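Local coordinates for VgrG protein (PDB 4DTH), which binds ATP and magnesium through its actin cross-linking domain, a toxin module that probably joins G-actin monomers into covalent oligomers, at residues V36-Y48 / F58-Q70. Sequence-based numbering, arbitrary orientation. Where two conformers were deposited one is given.
Sequences VAMPANSAQKFGY and FMLTKDMNQGSYQ. With GOL (glycerol), chain C.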
ATOM      1  N   VAL A  36      14.375  -5.208  13.857  1.00 17.69           N
ATOM      2  CA  VAL A  36      14.788  -3.885  14.307  1.00 17.08           C
ATOM      3  C   VAL A  36      14.108  -3.693  15.669  1.00 20.87           C
ATOM      4  O   VAL A  36      12.943  -4.072  15.836  1.00 20.24           O
ATOM      5  CB  VAL A  36      14.475  -2.715  13.325  1.00 20.46           C
ATOM      6  CG1 VAL A  36      12.973  -2.561  13.060  1.00 20.00           C
ATOM      7  CG2 VAL A  36      15.073  -1.390  13.826  1.00 20.47           C
ATOM      8  N   ALA A  37      14.832  -3.148  16.638  1.00 19.25           N
ATOM      9  CA  ALA A  37      14.230  -2.825  17.929  1.00 19.73           C
ATOM     10  C   ALA A  37      14.338  -1.320  18.085  1.00 24.02           C
ATOM     11  O   ALA A  37      15.348  -0.719  17.697  1.00 21.92           O
ATOM     12  CB  ALA A  37      14.921  -3.548  19.056  1.00 20.62           C
ATOM     13  N   MET A  38      13.252  -0.694  18.536  1.00 22.33           N
ATOM     14  CA  MET A  38      13.169   0.756  18.670  1.00 24.00           C
ATOM     15  C   MET A  38      12.330   1.127  19.893  1.00 29.30           C
ATOM     16  O   MET A  38      11.531   0.288  20.320  1.00 27.77           O
ATOM     17  CB  MET A  38      12.492   1.342  17.421  1.00 27.16           C
ATOM     18  CG  MET A  38      13.455   1.676  16.328  1.00 32.01           C
ATOM     19  SD  MET A  38      12.686   2.651  15.020  1.00 38.05           S
ATOM     20  CE  MET A  38      11.966   1.418  14.122  1.00 33.75           C
ATOM     21  N   PRO A  39      12.416   2.382  20.423  1.00 27.80           N
ATOM     22  CA  PRO A  39      11.513   2.771  21.525  1.00 28.21           C
ATOM     23  C   PRO A  39      10.046   2.596  21.132  1.00 31.20           C
ATOM     24  O   PRO A  39       9.712   2.670  19.951  1.00 30.00           O
ATOM     25  CB  PRO A  39      11.813   4.262  21.724  1.00 30.28           C
ATOM     26  CG  PRO A  39      13.193   4.454  21.202  1.00 34.54           C
ATOM     27  CD  PRO A  39      13.301   3.506  20.038  1.00 29.69           C
ATOM     28  N   ALA A  40       9.171   2.367  22.112  1.00 29.35           N
ATOM     29  CA  ALA A  40       7.732   2.240  21.863  1.00 29.90           C
ATOM     30  C   ALA A  40       7.203   3.551  21.271  1.00 36.46           C
ATOM     31  O   ALA A  40       7.736   4.623  21.578  1.00 36.34           O
ATOM     32  CB  ALA A  40       7.011   1.925  23.162  1.00 31.03           C
ATOM     33  N   ASN A  41       6.194   3.457  20.385  1.00 34.62           N
ATOM     34  CA  ASN A  41       5.559   4.599  19.712  1.00 35.06           C
ATOM     35  C   ASN A  41       6.535   5.423  18.823  1.00 37.79           C
ATOM     36  O   ASN A  41       6.297   6.605  18.552  1.00 38.36           O
ATOM     37  CB  ASN A  41       4.732   5.457  20.719  1.00 38.55           C
ATOM     38  CG  ASN A  41       3.695   6.387  20.117  1.00 63.93           C
ATOM     39  OD1 ASN A  41       3.489   7.508  20.599  1.00 62.96           O
ATOM     40  ND2 ASN A  41       3.022   5.961  19.054  1.00 52.71           N
ATOM     41  N   SER A  42       7.626   4.773  18.345  1.00 32.66           N
ATOM     42  CA  SER A  42       8.608   5.371  17.425  1.00 31.24           C
ATOM     43  C   SER A  42       7.960   5.534  16.049  1.00 33.13           C
ATOM     44  O   SER A  42       7.005   4.818  15.735  1.00 32.40           O
ATOM     45  CB  SER A  42       9.809   4.443  17.245  1.00 32.81           C
ATOM     46  OG  SER A  42      10.722   4.500  18.326  1.00 38.63           O
ATOM     47  N   ALA A  43       8.505   6.432  15.211  1.00 29.67           N
ATOM     48  CA  ALA A  43       8.031   6.604  13.839  1.00 29.76           C
ATOM     49  C   ALA A  43       8.387   5.328  13.066  1.00 31.47           C
ATOM     50  O   ALA A  43       9.356   4.646  13.426  1.00 30.87           O
ATOM     51  CB  ALA A  43       8.700   7.810  13.193  1.00 30.77           C
ATOM     52  N   GLN A  44       7.591   4.995  12.032  1.00 27.27           N
ATOM     53  CA  GLN A  44       7.813   3.790  11.239  0.50 26.14           C
ATOM     54  C   GLN A  44       9.163   3.830  10.499  1.00 28.21           C
ATOM     55  O   GLN A  44       9.850   2.818  10.446  1.00 26.88           O
ATOM     56  CB  GLN A  44       6.643   3.534  10.268  0.50 27.45           C
ATOM     57  CG  GLN A  44       5.225   3.645  10.883  0.50 36.26           C
ATOM     58  CD  GLN A  44       4.936   2.693  12.027  0.50 47.17           C
ATOM     59  OE1 GLN A  44       4.498   3.103  13.110  0.50 41.36           O
ATOM     60  NE2 GLN A  44       5.146   1.404  11.805  0.50 35.20           N
ATOM     61  N   LYS A  45       9.552   4.997   9.960  1.00 23.99           N
ATOM     62  CA  LYS A  45      10.797   5.159   9.209  1.00 23.48           C
ATOM     63  C   LYS A  45      12.004   5.400  10.099  1.00 26.13           C
ATOM     64  O   LYS A  45      11.939   6.261  10.971  1.00 26.13           O
ATOM     65  CB  LYS A  45      10.662   6.305   8.186  1.00 26.73           C
ATOM     66  CG  LYS A  45       9.767   5.968   6.997  1.00 42.38           C
ATOM     67  CD  LYS A  45       8.329   6.438   7.150  1.00 57.55           C
ATOM     68  CE  LYS A  45       8.085   7.737   6.425  1.00 68.09           C
ATOM     69  NZ  LYS A  45       6.735   7.773   5.811  1.00 76.69           N
ATOM     70  N   PHE A  46      13.102   4.638   9.886  1.00 21.91           N
ATOM     71  CA  PHE A  46      14.343   4.839  10.647  1.00 20.75           C
ATOM     72  C   PHE A  46      15.539   5.152   9.757  1.00 24.81           C
ATOM     73  O   PHE A  46      16.625   5.478  10.247  1.00 23.49           O
ATOM     74  CB  PHE A  46      14.621   3.707  11.653  1.00 21.65           C
ATOM     75  CG  PHE A  46      14.914   2.345  11.073  1.00 22.22           C
ATOM     76  CD1 PHE A  46      13.880   1.460  10.778  1.00 24.57           C
ATOM     77  CD2 PHE A  46      16.222   1.921  10.877  1.00 23.08           C
ATOM     78  CE1 PHE A  46      14.153   0.183  10.270  1.00 24.29           C
ATOM     79  CE2 PHE A  46      16.495   0.640  10.379  1.00 25.06           C
ATOM     80  CZ  PHE A  46      15.456  -0.215  10.073  1.00 22.65           C
ATOM     81  N   GLY A  47      15.319   5.108   8.449  1.00 23.24           N
ATOM     82  CA  GLY A  47      16.360   5.423   7.487  1.00 22.93           C
ATOM     83  C   GLY A  47      15.921   5.262   6.052  1.00 25.78           C
ATOM     84  O   GLY A  47      14.760   4.950   5.771  1.00 24.62           O
ATOM     85  N   TYR A  48      16.863   5.470   5.142  1.00 22.28           N
ATOM     86  CA  TYR A  48      16.629   5.299   3.718  1.00 21.64           C
ATOM     87  C   TYR A  48      17.920   5.044   2.975  1.00 24.48           C
ATOM     88  O   TYR A  48      19.021   5.311   3.489  1.00 23.08           O
ATOM     89  CB  TYR A  48      15.818   6.469   3.099  1.00 23.36           C
ATOM     90  CG  TYR A  48      16.516   7.811   3.109  1.00 26.17           C
ATOM     91  CD1 TYR A  48      16.468   8.636   4.230  1.00 28.53           C
ATOM     92  CD2 TYR A  48      17.163   8.291   1.973  1.00 28.07           C
ATOM     93  CE1 TYR A  48      17.072   9.892   4.231  1.00 29.71           C
ATOM     94  CE2 TYR A  48      17.776   9.544   1.965  1.00 29.57           C
ATOM     95  CZ  TYR A  48      17.718  10.345   3.094  1.00 36.85           C
ATOM     96  OH  TYR A  48      18.315  11.580   3.100  1.00 40.00           O
ATOM     97  N   PHE A  58      14.694   3.679  -1.515  1.00 18.74           N
ATOM     98  CA  PHE A  58      13.757   3.021  -0.606  1.00 17.85           C
ATOM     99  C   PHE A  58      13.942   3.429   0.837  1.00 22.40           C
ATOM    100  O   PHE A  58      15.022   3.876   1.235  1.00 22.68           O
ATOM    101  CB  PHE A  58      13.770   1.486  -0.761  1.00 18.83           C
ATOM    102  CG  PHE A  58      15.062   0.813  -0.367  1.00 19.27           C
ATOM    103  CD1 PHE A  58      15.290   0.429   0.950  1.00 20.42           C
ATOM    104  CD2 PHE A  58      16.025   0.513  -1.323  1.00 20.44           C
ATOM    105  CE1 PHE A  58      16.487  -0.196   1.315  1.00 20.40           C
ATOM    106  CE2 PHE A  58      17.212  -0.127  -0.963  1.00 21.68           C
ATOM    107  CZ  PHE A  58      17.430  -0.495   0.352  1.00 19.48           C
ATOM    108  N   MET A  59      12.895   3.237   1.629  1.00 19.14           N
ATOM    109  CA  MET A  59      12.924   3.547   3.050  1.00 19.84           C
ATOM    110  C   MET A  59      13.160   2.282   3.861  1.00 21.29           C
ATOM    111  O   MET A  59      12.725   1.199   3.475  1.00 19.62           O
ATOM    112  CB  MET A  59      11.572   4.150   3.485  1.00 22.97           C
ATOM    113  CG  MET A  59      11.252   5.483   2.855  1.00 28.48           C
ATOM    114  SD  MET A  59       9.584   5.936   3.345  1.00 34.82           S
ATOM    115  CE  MET A  59       9.393   7.477   2.535  1.00 33.05           C
ATOM    116  N   LEU A  60      13.791   2.438   5.022  1.00 19.11           N
ATOM    117  CA  LEU A  60      13.969   1.354   5.988  1.00 19.71           C
ATOM    118  C   LEU A  60      12.899   1.586   7.038  1.00 22.66           C
ATOM    119  O   LEU A  60      12.859   2.657   7.659  1.00 22.10           O
ATOM    120  CB  LEU A  60      15.368   1.409   6.621  1.00 20.13           C
ATOM    121  CG  LEU A  60      16.479   0.714   5.829  1.00 26.15           C
ATOM    122  CD1 LEU A  60      16.979   1.576   4.698  1.00 27.21           C
ATOM    123  CD2 LEU A  60      17.623   0.375   6.735  1.00 30.24           C
ATOM    124  N   THR A  61      11.985   0.624   7.191  1.00 19.66           N
ATOM    125  CA  THR A  61      10.878   0.785   8.127  1.00 19.60           C
ATOM    126  C   THR A  61      10.710  -0.407   9.055  1.00 22.58           C
ATOM    127  O   THR A  61      11.097  -1.532   8.711  1.00 21.38           O
ATOM    128  CB  THR A  61       9.523   1.019   7.374  1.00 24.35           C
ATOM    129  OG1 THR A  61       9.084  -0.198   6.762  1.00 22.44           O
ATOM    130  CG2 THR A  61       9.582   2.136   6.321  1.00 25.19           C
ATOM    131  N   LYS A  62      10.057  -0.170  10.201  1.00 19.55           N
ATOM    132  CA  LYS A  62       9.619  -1.243  11.081  1.00 19.75           C
ATOM    133  C   LYS A  62       8.265  -1.687  10.509  1.00 24.73           C
ATOM    134  O   LYS A  62       7.544  -0.877   9.913  1.00 23.98           O
ATOM    135  CB  LYS A  62       9.506  -0.799  12.555  1.00 22.40           C
ATOM    136  CG  LYS A  62       8.602   0.404  12.835  1.00 26.23           C
ATOM    137  CD  LYS A  62       8.326   0.538  14.334  1.00 27.21           C
ATOM    138  CE  LYS A  62       7.634   1.838  14.647  1.00 28.05           C
ATOM    139  NZ  LYS A  62       7.169   1.904  16.060  1.00 28.83           N
ATOM    140  N   ASP A  63       7.933  -2.962  10.658  1.00 22.48           N
ATOM    141  CA  ASP A  63       6.694  -3.467  10.084  1.00 23.07           C
ATOM    142  C   ASP A  63       5.847  -4.212  11.120  1.00 27.52           C
ATOM    143  O   ASP A  63       5.055  -3.573  11.814  1.00 27.71           O
ATOM    144  CB  ASP A  63       7.026  -4.318   8.835  1.00 24.53           C
ATOM    145  CG  ASP A  63       5.871  -4.878   8.016  1.00 33.34           C
ATOM    146  OD1 ASP A  63       4.725  -4.397   8.181  1.00 31.67           O
ATOM    147  OD2 ASP A  63       6.123  -5.778   7.191  1.00 39.29           O
ATOM    148  N   MET A  64       6.023  -5.539  11.239  1.00 25.26           N
ATOM    149  CA  MET A  64       5.232  -6.366  12.148  1.00 25.89           C
ATOM    150  C   MET A  64       5.818  -6.366  13.543  1.00 29.24           C
ATOM    151  O   MET A  64       6.976  -6.753  13.707  1.00 27.65           O
ATOM    152  CB  MET A  64       5.126  -7.817  11.638  1.00 28.97           C
ATOM    153  CG  MET A  64       4.617  -7.930  10.229  1.00 33.75           C
ATOM    154  SD  MET A  64       2.964  -7.244  10.040  1.00 39.31           S
ATOM    155  CE  MET A  64       2.734  -7.483   8.285  1.00 36.43           C
ATOM    156  N   ASN A  65       4.999  -6.002  14.552  1.00 25.70           N
ATOM    157  CA  ASN A  65       5.437  -6.021  15.943  1.00 25.66           C
ATOM    158  C   ASN A  65       5.676  -7.474  16.390  1.00 32.05           C
ATOM    159  O   ASN A  65       4.758  -8.301  16.318  1.00 30.73           O
ATOM    160  CB  ASN A  65       4.417  -5.324  16.864  1.00 27.56           C
ATOM    161  CG  ASN A  65       4.847  -5.297  18.318  1.00 42.36           C
ATOM    162  OD1 ASN A  65       4.958  -6.333  18.979  1.00 37.86           O
ATOM    163  ND2 ASN A  65       5.118  -4.118  18.847  1.00 32.99           N
ATOM    164  N   GLN A  66       6.907  -7.772  16.861  1.00 28.50           N
ATOM    165  CA  GLN A  66       7.302  -9.115  17.320  1.00 29.07           C
ATOM    166  C   GLN A  66       7.517  -9.193  18.843  1.00 34.43           C
ATOM    167  O   GLN A  66       8.203 -10.105  19.320  1.00 35.26           O
ATOM    168  CB  GLN A  66       8.546  -9.627  16.569  1.00 30.49           C
ATOM    169  CG  GLN A  66       8.470  -9.598  15.038  1.00 39.35           C
ATOM    170  CD  GLN A  66       7.780 -10.812  14.451  1.00 56.79           C
ATOM    171  OE1 GLN A  66       6.594 -10.770  14.109  1.00 57.19           O
ATOM    172  NE2 GLN A  66       8.518 -11.899  14.257  1.00 42.55           N
ATOM    173  N   GLY A  67       6.941  -8.245  19.581  1.00 30.54           N
ATOM    174  CA  GLY A  67       7.046  -8.211  21.034  1.00 30.19           C
ATOM    175  C   GLY A  67       8.088  -7.260  21.586  1.00 31.46           C
ATOM    176  O   GLY A  67       8.873  -6.685  20.831  1.00 29.70           O
ATOM    177  N   SER A  68       8.089  -7.082  22.912  1.00 27.16           N
ATOM    178  CA  SER A  68       9.027  -6.192  23.592  1.00 26.92           C
ATOM    179  C   SER A  68      10.468  -6.670  23.439  1.00 28.63           C
ATOM    180  O   SER A  68      10.729  -7.872  23.361  1.00 27.83           O
ATOM    181  CB  SER A  68       8.649  -6.026  25.061  1.00 31.63           C
ATOM    182  OG  SER A  68       7.415  -5.325  25.157  1.00 40.28           O
ATOM    183  N   TYR A  69      11.386  -5.713  23.327  1.00 23.87           N
ATOM    184  CA  TYR A  69      12.809  -5.991  23.167  1.00 23.25           C
ATOM    185  C   TYR A  69      13.458  -6.120  24.520  1.00 27.54           C
ATOM    186  O   TYR A  69      13.221  -5.294  25.404  1.00 27.61           O
ATOM    187  CB  TYR A  69      13.489  -4.868  22.365  1.00 23.17           C
ATOM    188  CG  TYR A  69      14.997  -4.988  22.243  1.00 22.71           C
ATOM    189  CD1 TYR A  69      15.578  -5.996  21.472  1.00 23.65           C
ATOM    190  CD2 TYR A  69      15.841  -4.068  22.858  1.00 22.99           C
ATOM    191  CE1 TYR A  69      16.963  -6.083  21.315  1.00 22.94           C
ATOM    192  CE2 TYR A  69      17.230  -4.153  22.719  1.00 23.29           C
ATOM    193  CZ  TYR A  69      17.785  -5.167  21.955  1.00 26.55           C
ATOM    194  OH  TYR A  69      19.152  -5.254  21.807  1.00 23.28           O
ATOM    195  N   GLN A  70      14.286  -7.151  24.670  1.00 23.87           N
ATOM    196  CA  GLN A  70      15.073  -7.369  25.879  1.00 24.12           C
ATOM    197  C   GLN A  70      16.524  -7.446  25.438  1.00 27.38           C
ATOM    198  O   GLN A  70      16.895  -8.352  24.683  1.00 26.58           O
ATOM    199  CB  GLN A  70      14.653  -8.648  26.639  1.00 25.63           C
ATOM    200  CG  GLN A  70      13.205  -8.621  27.167  1.00 41.52           C
ATOM    201  CD  GLN A  70      12.903  -7.431  28.067  1.00 59.31           C
ATOM    202  OE1 GLN A  70      13.687  -7.058  28.959  1.00 57.72           O
ATOM    203  NE2 GLN A  70      11.758  -6.803  27.840  1.00 51.66           N
TER
HETATM  204  C1  GOL C 402       3.265  -0.855  16.550  1.00 50.68           C
HETATM  205  O1  GOL C 402       3.214  -1.806  15.499  1.00 49.13           O
HETATM  206  C2  GOL C 402       3.370   0.560  16.031  1.00 50.70           C
HETATM  207  O2  GOL C 402       4.572   0.697  15.274  1.00 51.32           O
HETATM  208  C3  GOL C 402       3.414   1.508  17.205  1.00 51.00           C
HETATM  209  O3  GOL C 402       3.550   2.853  16.770  1.00 52.42           O
HETATM  210  O   HOH W   1       8.748   0.776  18.155  1.00 27.91           O
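Lys-45 to Tyr-48 runs antiparallel to Phe-58 to Asp-63 (axes 153° apart), the two arms of a beta hairpin. Leu-60 is gripped at both backbone ends: its O accepts from Phe-46 N almost head-on, and its N gives a straight N-H bond that meets Gly-47 O (2.8 Å) from above its carbonyl plane. Phe-46 and Gly-47 together face Leu-60 as a classic beta bulge; past it, Lys-62 N donates to Gln-44 O. Leu-60 CB makes a CH-pi contact over one face of the Phe-46 ring, 4.0 Å from the centroid, while Val-36 CG2 lies over the opposite face, offset toward the rim. On the face with Thr-61, the bent Lys-45 chain crosses Met-59, Lys-45 CG 3.7 Å from Met-59 SD; Thr-61 OG1 bonds to the backbone O of Glu-90, a magnesium ligand, so this face borders the metal and ATP site. From the hairpin strand, Lys-62 reaches across to the loop after strand 34-38. Its CG lies between backbone N and carbonyl carbon (chi1 56°), and the chain then extends past Met-38 CE. Lys-62 NZ reaches Ser-42 O (2.9 Å) from above the carbonyl plane, and also donates to glycerol O2 and a water held by Pro-39 O. Ser-42 OG bonds to the same Pro-39 O (2.6 Å), across a type II turn. Farther along, Ala-37 CB sits over the Tyr-69 ring, 3.7 Å from its centroid; the phenol OH bonds to His-127. One lysine thus ties the Pro-39 to Ser-42 turn to the hairpin, its charge met by neutral oxygens, one from a glycerol probably left by crystallisation.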